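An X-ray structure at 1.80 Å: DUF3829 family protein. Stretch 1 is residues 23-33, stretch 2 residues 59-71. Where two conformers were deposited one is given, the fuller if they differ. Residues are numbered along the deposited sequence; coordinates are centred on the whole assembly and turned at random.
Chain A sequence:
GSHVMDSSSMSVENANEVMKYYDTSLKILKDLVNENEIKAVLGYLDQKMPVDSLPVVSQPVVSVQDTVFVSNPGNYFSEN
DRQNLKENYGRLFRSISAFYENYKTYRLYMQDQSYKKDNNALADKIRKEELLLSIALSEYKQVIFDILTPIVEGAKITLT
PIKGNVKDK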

# COMPACT_ATOMS: atom_id res chain seq x y z
N ASP A 23 -12.31 10.85 0.58
CA ASP A 23 -13.20 9.76 0.15
C ASP A 23 -12.46 8.75 -0.75
O ASP A 23 -12.61 7.54 -0.55
CB ASP A 23 -14.45 10.33 -0.57
CG ASP A 23 -15.40 11.09 0.35
OD1 ASP A 23 -15.40 10.81 1.58
OD2 ASP A 23 -16.14 11.96 -0.15
N THR A 24 -11.64 9.24 -1.71
CA THR A 24 -10.87 8.39 -2.63
C THR A 24 -9.82 7.62 -1.82
O THR A 24 -9.68 6.41 -1.99
CB THR A 24 -10.26 9.25 -3.76
OG1 THR A 24 -11.34 9.92 -4.45
CG2 THR A 24 -9.47 8.41 -4.75
N SER A 25 -9.14 8.32 -0.87
CA SER A 25 -8.14 7.69 0.00
C SER A 25 -8.76 6.53 0.79
O SER A 25 -8.15 5.47 0.88
CB SER A 25 -7.53 8.70 0.97
OG SER A 25 -6.66 9.55 0.24
N LEU A 26 -9.96 6.74 1.35
CA LEU A 26 -10.66 5.69 2.12
C LEU A 26 -10.89 4.43 1.26
O LEU A 26 -10.59 3.32 1.70
CB LEU A 26 -12.02 6.23 2.64
CG LEU A 26 -12.02 7.07 3.91
CD1 LEU A 26 -13.42 7.63 4.16
CD2 LEU A 26 -11.61 6.25 5.12
N LYS A 27 -11.40 4.63 0.04
CA LYS A 27 -11.70 3.53 -0.90
C LYS A 27 -10.44 2.82 -1.37
O LYS A 27 -10.39 1.59 -1.38
CB LYS A 27 -12.46 4.07 -2.14
CG LYS A 27 -13.91 4.39 -1.90
CD LYS A 27 -14.53 5.02 -3.14
CE LYS A 27 -15.86 5.68 -2.85
NZ LYS A 27 -16.41 6.38 -4.05
N ILE A 28 -9.45 3.60 -1.83
CA ILE A 28 -8.22 3.04 -2.39
C ILE A 28 -7.39 2.30 -1.30
O ILE A 28 -6.94 1.18 -1.54
CB ILE A 28 -7.44 4.14 -3.17
CG1 ILE A 28 -6.72 3.53 -4.39
CG2 ILE A 28 -6.51 4.99 -2.31
CD1 ILE A 28 -6.03 4.49 -5.35
N LEU A 29 -7.31 2.85 -0.08
CA LEU A 29 -6.48 2.23 0.96
C LEU A 29 -7.12 0.93 1.50
O LEU A 29 -6.39 0.02 1.88
CB LEU A 29 -6.15 3.22 2.09
CG LEU A 29 -5.19 4.38 1.69
CD1 LEU A 29 -5.16 5.47 2.75
CD2 LEU A 29 -3.79 3.89 1.43
N LYS A 30 -8.45 0.83 1.47
CA LYS A 30 -9.16 -0.39 1.86
C LYS A 30 -8.83 -1.54 0.88
O LYS A 30 -8.56 -2.66 1.32
CB LYS A 30 -10.67 -0.14 1.90
CG LYS A 30 -11.45 -1.34 2.43
CD LYS A 30 -12.90 -1.31 1.96
CE LYS A 30 -13.61 -2.62 2.23
NZ LYS A 30 -14.07 -2.72 3.64
N ASP A 31 -8.84 -1.26 -0.42
CA ASP A 31 -8.59 -2.32 -1.41
C ASP A 31 -7.11 -2.58 -1.68
O ASP A 31 -6.76 -3.71 -2.05
CB ASP A 31 -9.30 -2.01 -2.73
CG ASP A 31 -10.81 -1.94 -2.63
OD1 ASP A 31 -11.41 -2.79 -1.92
OD2 ASP A 31 -11.41 -1.05 -3.28
N LEU A 32 -6.24 -1.57 -1.51
CA LEU A 32 -4.82 -1.73 -1.78
C LEU A 32 -4.09 -2.50 -0.67
O LEU A 32 -3.25 -3.34 -0.97
CB LEU A 32 -4.18 -0.35 -1.97
CG LEU A 32 -2.79 -0.31 -2.55
CD1 LEU A 32 -2.82 -0.48 -4.05
CD2 LEU A 32 -2.11 0.99 -2.18
N VAL A 33 -4.40 -2.19 0.60
CA VAL A 33 -3.76 -2.81 1.76
C VAL A 33 -4.77 -3.74 2.42
O VAL A 33 -5.61 -3.34 3.24
CB VAL A 33 -3.16 -1.76 2.73
CG1 VAL A 33 -2.43 -2.42 3.91
CG2 VAL A 33 -2.21 -0.81 2.00
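Stretch 2 (59-71) QPVVSVQDTVFVS

Stretch 1 is helical from Asp-23 to Leu-32, and Val-33 is the first residue to leave helical phi/psi. Stretch 2 begins extended, from Gln-59 to Ser-63, then turns into a helix at Val-64 that runs through Ser-71. The two helix axes approach to 10.0 Å and cross at -122°, so stretch 2 runs broadly against stretch 1: Pro-60 lies by Leu-32 (CA to CA 6.1 Å), Val-62 by Ile-28 (CA to CA 6.6 Å) and Asp-66 by Thr-24 (CA to CA 6.5 Å). The turn is fixed locally: Ser-63 sits at the N-cap, and its OG accepts the capping bond from Asp-66 N at 3.0 Å, with Thr-67 OG1 donating to Ser-63 O at 2.9 Å.

No hydrogen bond joins the stretches; packing does the work. Ile-28 is the central knob. Its CG1 meets Val-62 CG2 at 3.6 Å, while its CD1 reaches the first turn of the second helix, 3.5 Å from Thr-67 OG1 and 3.8 Å from Asp-66 CB, and lies 4.1 Å from Val-70 CG2 in the turn that follows. One turn earlier, Thr-24 places CG2 3.6 Å from Asp-66 CG and 3.7 Å from Val-70 CG1. In the extended segment, alternation sets the pattern: Pro-60 and Val-62 point toward the helix, Val-61 away. Pro-60 CB rests 3.5 Å from Asp-31 O, and Val-62 CG1 lies 3.8 Å from Asp-31 CB.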

# COMPACT_ATOMS: atom_id res chain seq x y z
N GLN A 59 -1.63 -9.34 -7.18
CA GLN A 59 -1.63 -8.00 -6.60
C GLN A 59 -2.99 -7.36 -6.83
O GLN A 59 -3.47 -7.43 -7.95
CB GLN A 59 -0.56 -7.14 -7.31
CG GLN A 59 -0.41 -5.75 -6.74
CD GLN A 59 0.55 -4.94 -7.57
OE1 GLN A 59 1.54 -5.45 -8.07
NE2 GLN A 59 0.22 -3.69 -7.79
N PRO A 60 -3.62 -6.73 -5.82
CA PRO A 60 -4.89 -6.03 -6.08
C PRO A 60 -4.66 -4.87 -7.05
O PRO A 60 -3.62 -4.24 -6.99
CB PRO A 60 -5.33 -5.54 -4.68
CG PRO A 60 -4.12 -5.57 -3.85
CD PRO A 60 -3.19 -6.59 -4.41
N VAL A 61 -5.58 -4.67 -8.01
CA VAL A 61 -5.44 -3.58 -8.99
C VAL A 61 -6.62 -2.65 -8.76
O VAL A 61 -7.77 -3.04 -8.95
CB VAL A 61 -5.30 -4.06 -10.47
CG1 VAL A 61 -5.25 -2.87 -11.44
CG2 VAL A 61 -4.05 -4.94 -10.65
N VAL A 62 -6.33 -1.45 -8.28
CA VAL A 62 -7.37 -0.46 -7.96
C VAL A 62 -7.58 0.48 -9.15
O VAL A 62 -6.88 0.35 -10.15
CB VAL A 62 -7.02 0.31 -6.67
CG1 VAL A 62 -7.05 -0.63 -5.46
CG2 VAL A 62 -5.66 1.01 -6.79
N SER A 63 -8.51 1.43 -9.02
CA SER A 63 -8.74 2.39 -10.11
C SER A 63 -7.45 3.16 -10.41
O SER A 63 -6.80 3.64 -9.49
CB SER A 63 -9.87 3.34 -9.73
OG SER A 63 -9.81 4.52 -10.53
N VAL A 64 -7.05 3.21 -11.68
CA VAL A 64 -5.83 3.93 -12.10
C VAL A 64 -6.04 5.43 -11.93
O VAL A 64 -5.14 6.12 -11.45
CB VAL A 64 -5.36 3.60 -13.56
CG1 VAL A 64 -3.96 4.16 -13.81
CG2 VAL A 64 -5.35 2.09 -13.81
N GLN A 65 -7.20 5.96 -12.32
CA GLN A 65 -7.44 7.40 -12.16
C GLN A 65 -7.49 7.76 -10.65
O GLN A 65 -6.99 8.81 -10.27
CB GLN A 65 -8.70 7.85 -12.91
CG GLN A 65 -9.10 9.34 -12.73
CD GLN A 65 -7.99 10.39 -12.86
OE1 GLN A 65 -7.82 11.26 -11.98
NE2 GLN A 65 -7.28 10.38 -13.97
N ASP A 66 -8.03 6.88 -9.78
CA ASP A 66 -7.98 7.15 -8.33
C ASP A 66 -6.52 7.20 -7.83
O ASP A 66 -6.19 8.03 -6.98
CB ASP A 66 -8.75 6.10 -7.53
CG ASP A 66 -10.27 6.26 -7.58
OD1 ASP A 66 -10.74 7.28 -8.13
OD2 ASP A 66 -10.97 5.37 -7.07
N THR A 67 -5.66 6.33 -8.38
CA THR A 67 -4.22 6.27 -8.05
C THR A 67 -3.57 7.61 -8.43
O THR A 67 -2.85 8.18 -7.62
CB THR A 67 -3.56 5.07 -8.77
OG1 THR A 67 -4.16 3.87 -8.30
CG2 THR A 67 -2.07 4.98 -8.48
N VAL A 68 -3.84 8.09 -9.65
CA VAL A 68 -3.31 9.38 -10.12
C VAL A 68 -3.77 10.51 -9.19
O VAL A 68 -2.96 11.38 -8.81
CB VAL A 68 -3.71 9.67 -11.59
CG1 VAL A 68 -3.32 11.09 -12.01
CG2 VAL A 68 -3.12 8.63 -12.54
N PHE A 69 -5.06 10.51 -8.83
CA PHE A 69 -5.63 11.56 -8.00
C PHE A 69 -4.94 11.62 -6.63
O PHE A 69 -4.53 12.71 -6.22
CB PHE A 69 -7.15 11.40 -7.84
CG PHE A 69 -7.85 12.57 -7.18
CD1 PHE A 69 -8.02 13.78 -7.86
CD2 PHE A 69 -8.39 12.46 -5.90
CE1 PHE A 69 -8.68 14.86 -7.26
CE2 PHE A 69 -9.05 13.53 -5.31
CZ PHE A 69 -9.17 14.73 -5.97
N VAL A 70 -4.77 10.48 -5.95
CA VAL A 70 -4.19 10.50 -4.61
C VAL A 70 -2.65 10.68 -4.65
O VAL A 70 -2.07 11.14 -3.67
CB VAL A 70 -4.59 9.29 -3.74
CG1 VAL A 70 -6.11 9.26 -3.52
CG2 VAL A 70 -4.06 7.96 -4.30
N SER A 71 -2.00 10.27 -5.77
CA SER A 71 -0.54 10.36 -5.91
C SER A 71 -0.09 11.77 -6.11
O SER A 71 1.08 12.08 -5.86
CB SER A 71 -0.07 9.53 -7.11
OG SER A 71 -0.21 8.15 -6.84